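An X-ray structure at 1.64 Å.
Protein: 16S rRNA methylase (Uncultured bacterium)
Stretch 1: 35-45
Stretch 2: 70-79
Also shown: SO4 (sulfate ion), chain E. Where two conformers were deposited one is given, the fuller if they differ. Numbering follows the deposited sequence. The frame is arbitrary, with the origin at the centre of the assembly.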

# COMPACT_ATOMS: atom_id res chain seq x y z
N ASP A 35 -4.09 0.74 -10.23
CA ASP A 35 -5.33 1.40 -10.59
C ASP A 35 -6.33 1.45 -9.45
O ASP A 35 -7.50 1.79 -9.68
CB ASP A 35 -5.98 0.72 -11.80
CG ASP A 35 -6.26 -0.77 -11.58
OD1 ASP A 35 -5.95 -1.31 -10.48
OD2 ASP A 35 -6.77 -1.41 -12.53
N GLY A 36 -5.92 1.13 -8.23
CA GLY A 36 -6.87 1.15 -7.14
C GLY A 36 -7.78 -0.06 -7.03
O GLY A 36 -8.65 -0.08 -6.14
N ARG A 37 -7.61 -1.09 -7.88
CA ARG A 37 -8.44 -2.29 -7.78
C ARG A 37 -8.43 -2.86 -6.37
O ARG A 37 -9.48 -3.24 -5.83
CB ARG A 37 -7.96 -3.34 -8.79
CG ARG A 37 -8.60 -4.71 -8.65
CD ARG A 37 -7.87 -5.73 -9.52
NE ARG A 37 -8.34 -7.11 -9.33
CZ ARG A 37 -9.30 -7.68 -10.04
NH1 ARG A 37 -9.93 -7.00 -10.99
NH2 ARG A 37 -9.65 -8.93 -9.81
N TYR A 38 -7.24 -2.92 -5.75
CA TYR A 38 -7.10 -3.48 -4.41
C TYR A 38 -7.98 -2.76 -3.41
O TYR A 38 -8.59 -3.39 -2.53
CB TYR A 38 -5.63 -3.40 -4.00
CG TYR A 38 -5.24 -4.13 -2.72
CD1 TYR A 38 -4.97 -5.49 -2.75
CD2 TYR A 38 -5.10 -3.45 -1.52
CE1 TYR A 38 -4.59 -6.16 -1.63
CE2 TYR A 38 -4.71 -4.13 -0.37
CZ TYR A 38 -4.47 -5.49 -0.44
OH TYR A 38 -4.09 -6.19 0.68
N VAL A 39 -8.06 -1.44 -3.53
CA VAL A 39 -8.88 -0.64 -2.62
C VAL A 39 -10.35 -1.02 -2.77
O VAL A 39 -11.05 -1.30 -1.79
CB VAL A 39 -8.65 0.85 -2.89
CG1 VAL A 39 -9.64 1.69 -2.05
CG2 VAL A 39 -7.19 1.22 -2.56
N TYR A 40 -10.83 -1.04 -4.02
CA TYR A 40 -12.22 -1.38 -4.31
C TYR A 40 -12.56 -2.79 -3.83
O TYR A 40 -13.58 -3.01 -3.17
CB TYR A 40 -12.44 -1.24 -5.81
CG TYR A 40 -13.71 -1.86 -6.38
CD1 TYR A 40 -14.90 -1.15 -6.41
CD2 TYR A 40 -13.69 -3.13 -6.94
CE1 TYR A 40 -16.05 -1.72 -6.96
CE2 TYR A 40 -14.82 -3.70 -7.49
CZ TYR A 40 -16.00 -2.98 -7.50
OH TYR A 40 -17.13 -3.54 -8.05
N LYS A 41 -11.73 -3.77 -4.20
CA LYS A 41 -12.04 -5.15 -3.85
C LYS A 41 -12.07 -5.33 -2.34
O LYS A 41 -12.97 -5.99 -1.80
CB LYS A 41 -11.01 -6.07 -4.50
CG LYS A 41 -11.11 -6.10 -6.02
CD LYS A 41 -12.33 -6.87 -6.50
CE LYS A 41 -12.35 -7.05 -8.02
NZ LYS A 41 -13.48 -7.94 -8.48
N ASN A 42 -11.11 -4.74 -1.62
CA ASN A 42 -11.07 -4.93 -0.18
C ASN A 42 -12.18 -4.16 0.52
O ASN A 42 -12.78 -4.68 1.48
CB ASN A 42 -9.68 -4.57 0.35
CG ASN A 42 -8.71 -5.74 0.23
OD1 ASN A 42 -7.82 -5.74 -0.61
ND2 ASN A 42 -8.90 -6.75 1.07
N ALA A 43 -12.50 -2.96 0.04
CA ALA A 43 -13.62 -2.21 0.61
C ALA A 43 -14.93 -2.99 0.52
O ALA A 43 -15.70 -3.05 1.48
CB ALA A 43 -13.76 -0.86 -0.09
N LYS A 44 -15.20 -3.59 -0.64
CA LYS A 44 -16.42 -4.38 -0.80
C LYS A 44 -16.49 -5.53 0.19
O LYS A 44 -17.58 -5.92 0.61
CB LYS A 44 -16.51 -4.93 -2.23
CG LYS A 44 -16.93 -3.92 -3.27
CD LYS A 44 -16.79 -4.53 -4.65
CE LYS A 44 -17.69 -5.73 -4.82
NZ LYS A 44 -19.07 -5.31 -5.18
N GLU A 45 -15.34 -6.09 0.57
CA GLU A 45 -15.29 -7.26 1.44
C GLU A 45 -15.28 -6.91 2.92
O GLU A 45 -15.58 -7.78 3.74
CB GLU A 45 -14.05 -8.09 1.11
CG GLU A 45 -14.09 -8.71 -0.27
CD GLU A 45 -15.31 -9.60 -0.45
OE1 GLU A 45 -16.18 -9.26 -1.27
OE2 GLU A 45 -15.39 -10.64 0.24
N LYS A 70 -20.18 4.98 -8.04
CA LYS A 70 -21.41 4.50 -8.65
C LYS A 70 -22.00 3.35 -7.86
O LYS A 70 -23.22 3.29 -7.66
CB LYS A 70 -21.14 4.09 -10.10
N GLU A 71 -21.17 2.42 -7.41
CA GLU A 71 -21.64 1.26 -6.67
C GLU A 71 -21.83 1.54 -5.18
O GLU A 71 -22.10 0.61 -4.42
CB GLU A 71 -20.68 0.08 -6.86
CG GLU A 71 -20.72 -0.49 -8.27
CD GLU A 71 -19.49 -1.29 -8.62
OE1 GLU A 71 -18.94 -1.08 -9.73
OE2 GLU A 71 -19.07 -2.13 -7.80
N ASN A 72 -21.71 2.80 -4.76
CA ASN A 72 -21.91 3.20 -3.37
C ASN A 72 -20.97 2.44 -2.43
O ASN A 72 -21.35 2.02 -1.34
CB ASN A 72 -23.37 3.01 -2.95
CG ASN A 72 -23.81 4.01 -1.90
OD1 ASN A 72 -23.52 5.20 -2.00
ND2 ASN A 72 -24.52 3.53 -0.88
N ILE A 73 -19.73 2.24 -2.87
CA ILE A 73 -18.69 1.64 -2.02
C ILE A 73 -18.05 2.81 -1.27
O ILE A 73 -16.99 3.32 -1.62
CB ILE A 73 -17.67 0.83 -2.83
CG1 ILE A 73 -18.37 -0.15 -3.77
CG2 ILE A 73 -16.71 0.10 -1.91
CD1 ILE A 73 -19.21 -1.18 -3.07
N THR A 74 -18.72 3.23 -0.20
CA THR A 74 -18.37 4.48 0.47
C THR A 74 -17.14 4.37 1.35
O THR A 74 -16.61 5.40 1.78
CB THR A 74 -19.56 4.98 1.30
OG1 THR A 74 -20.09 3.90 2.07
CG2 THR A 74 -20.66 5.51 0.38
N ASN A 75 -16.66 3.16 1.63
CA ASN A 75 -15.44 2.97 2.41
C ASN A 75 -14.21 2.81 1.54
O ASN A 75 -13.19 2.28 2.02
CB ASN A 75 -15.60 1.78 3.36
CG ASN A 75 -15.87 0.48 2.63
OD1 ASN A 75 -16.56 0.45 1.60
ND2 ASN A 75 -15.35 -0.61 3.18
N ALA A 76 -14.28 3.24 0.29
CA ALA A 76 -13.13 3.30 -0.61
C ALA A 76 -12.93 4.75 -1.02
O ALA A 76 -13.86 5.38 -1.53
CB ALA A 76 -13.33 2.40 -1.83
N ILE A 77 -11.74 5.29 -0.77
CA ILE A 77 -11.42 6.65 -1.18
C ILE A 77 -10.06 6.65 -1.86
O ILE A 77 -9.18 5.84 -1.54
CB ILE A 77 -11.47 7.62 0.03
CG1 ILE A 77 -11.39 9.07 -0.44
CG2 ILE A 77 -10.39 7.30 1.02
CD1 ILE A 77 -11.39 10.05 0.70
N TYR A 78 -9.90 7.56 -2.83
CA TYR A 78 -8.74 7.59 -3.71
C TYR A 78 -8.16 9.00 -3.74
O TYR A 78 -8.88 9.96 -4.02
CB TYR A 78 -9.13 7.15 -5.13
CG TYR A 78 -9.77 5.77 -5.15
CD1 TYR A 78 -11.14 5.62 -4.89
CD2 TYR A 78 -9.02 4.64 -5.40
CE1 TYR A 78 -11.73 4.36 -4.88
CE2 TYR A 78 -9.60 3.37 -5.41
CZ TYR A 78 -10.96 3.25 -5.15
OH TYR A 78 -11.55 2.00 -5.15
N ILE A 79 -6.86 9.11 -3.48
CA ILE A 79 -6.22 10.40 -3.20
C ILE A 79 -4.96 10.56 -4.05
O ILE A 79 -4.23 9.59 -4.28
CB ILE A 79 -5.86 10.51 -1.70
CG1 ILE A 79 -7.14 10.45 -0.86
CG2 ILE A 79 -5.08 11.79 -1.37
CD1 ILE A 79 -6.86 10.37 0.60
S SO4 E . -11.04 -10.60 -12.84
O1 SO4 E . -12.24 -11.38 -12.81
O2 SO4 E . -10.49 -10.60 -14.17
O3 SO4 E . -10.08 -11.17 -11.94
O4 SO4 E . -11.34 -9.25 -12.44
O HOH W 1 -20.97 -3.09 -6.08

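A helix packed against a strand and its preceding turn must bury apolar surface without stranding polar groups, and this 16S rRNA methylase illustrates how the accounts are balanced. Helix 37-45 runs nearly antiparallel to strand 76-79, at 159°, and the axes approach to 8.2 Å. The two stretches bury 457 Å² between them, both sides summed. Small residues set the closest backbone register: Ala43 and Ala76 have their CA atoms 5.7 Å apart, with Ala43 CB lying 3.7 Å from Ala76 CB and 3.6 Å from Ile73 CG2. Val39, one turn earlier, extends the same apolar strip, its CG1 resting 3.8 Å from Ala76 CB and its CB 3.7 Å from Tyr78 CE2.

The polar groups at this seam are mostly spoken for. Within the helix, carbonyls accept from amides four residues on, as in Ala43 N to Val39 O at 2.9 Å. Near the C-terminal end, the carbonyl of Ala43 accepts a hydrogen bond from across the interface instead: Asn75 ND2 donates to Ala43 O at 3.0 Å, with a nearly straight angle of 166°. Asn75 sits in the type I turn from Ile73 to Ala76, and its p rotamer brings the amide to the helix although its CA-to-CB bond points sideways. The same ND2 is also bonded elsewhere in the structure.

At the opposite end, Gly36 occupies the N-cap position. Its O accepts from Tyr40 N at 3.2 Å and, weakly, from Val39 N at 3.0 Å, while Arg37 N donates to Asp35 OD1 at 3.1 Å. Glycine suits the site twice over: a CB would lie 2.8 Å from Tyr78 CE2, and at phi 80° it would also jam against the preceding carbonyl. The hydroxyl of the buried Tyr78 comes within 3.3 Å of Tyr40 N, but the angle is poor; that amide is served by Gly36 O, and Tyr78 OH finds its partner just outside these stretches.

The shortest hydrogen bond between the stretches lies toward the edge. Tyr40 reaches past Ile73, with CE1 4.2 Å from Ile73 CG1, and its OH donates to Glu71 OE2 at a very short 2.4 Å. Glu71 OE1 is satisfied elsewhere. Lys44 NZ stands 4.1 Å from Glu71 OE2, too far for a salt bridge; water 1 links the two, donating to Glu71 OE2 at 2.7 Å and accepting weakly from Lys44 NZ at 3.1 Å. The lysine's aliphatic stem is not idle, since Lys44 CG packs 3.6 Å from Ile73 CD1.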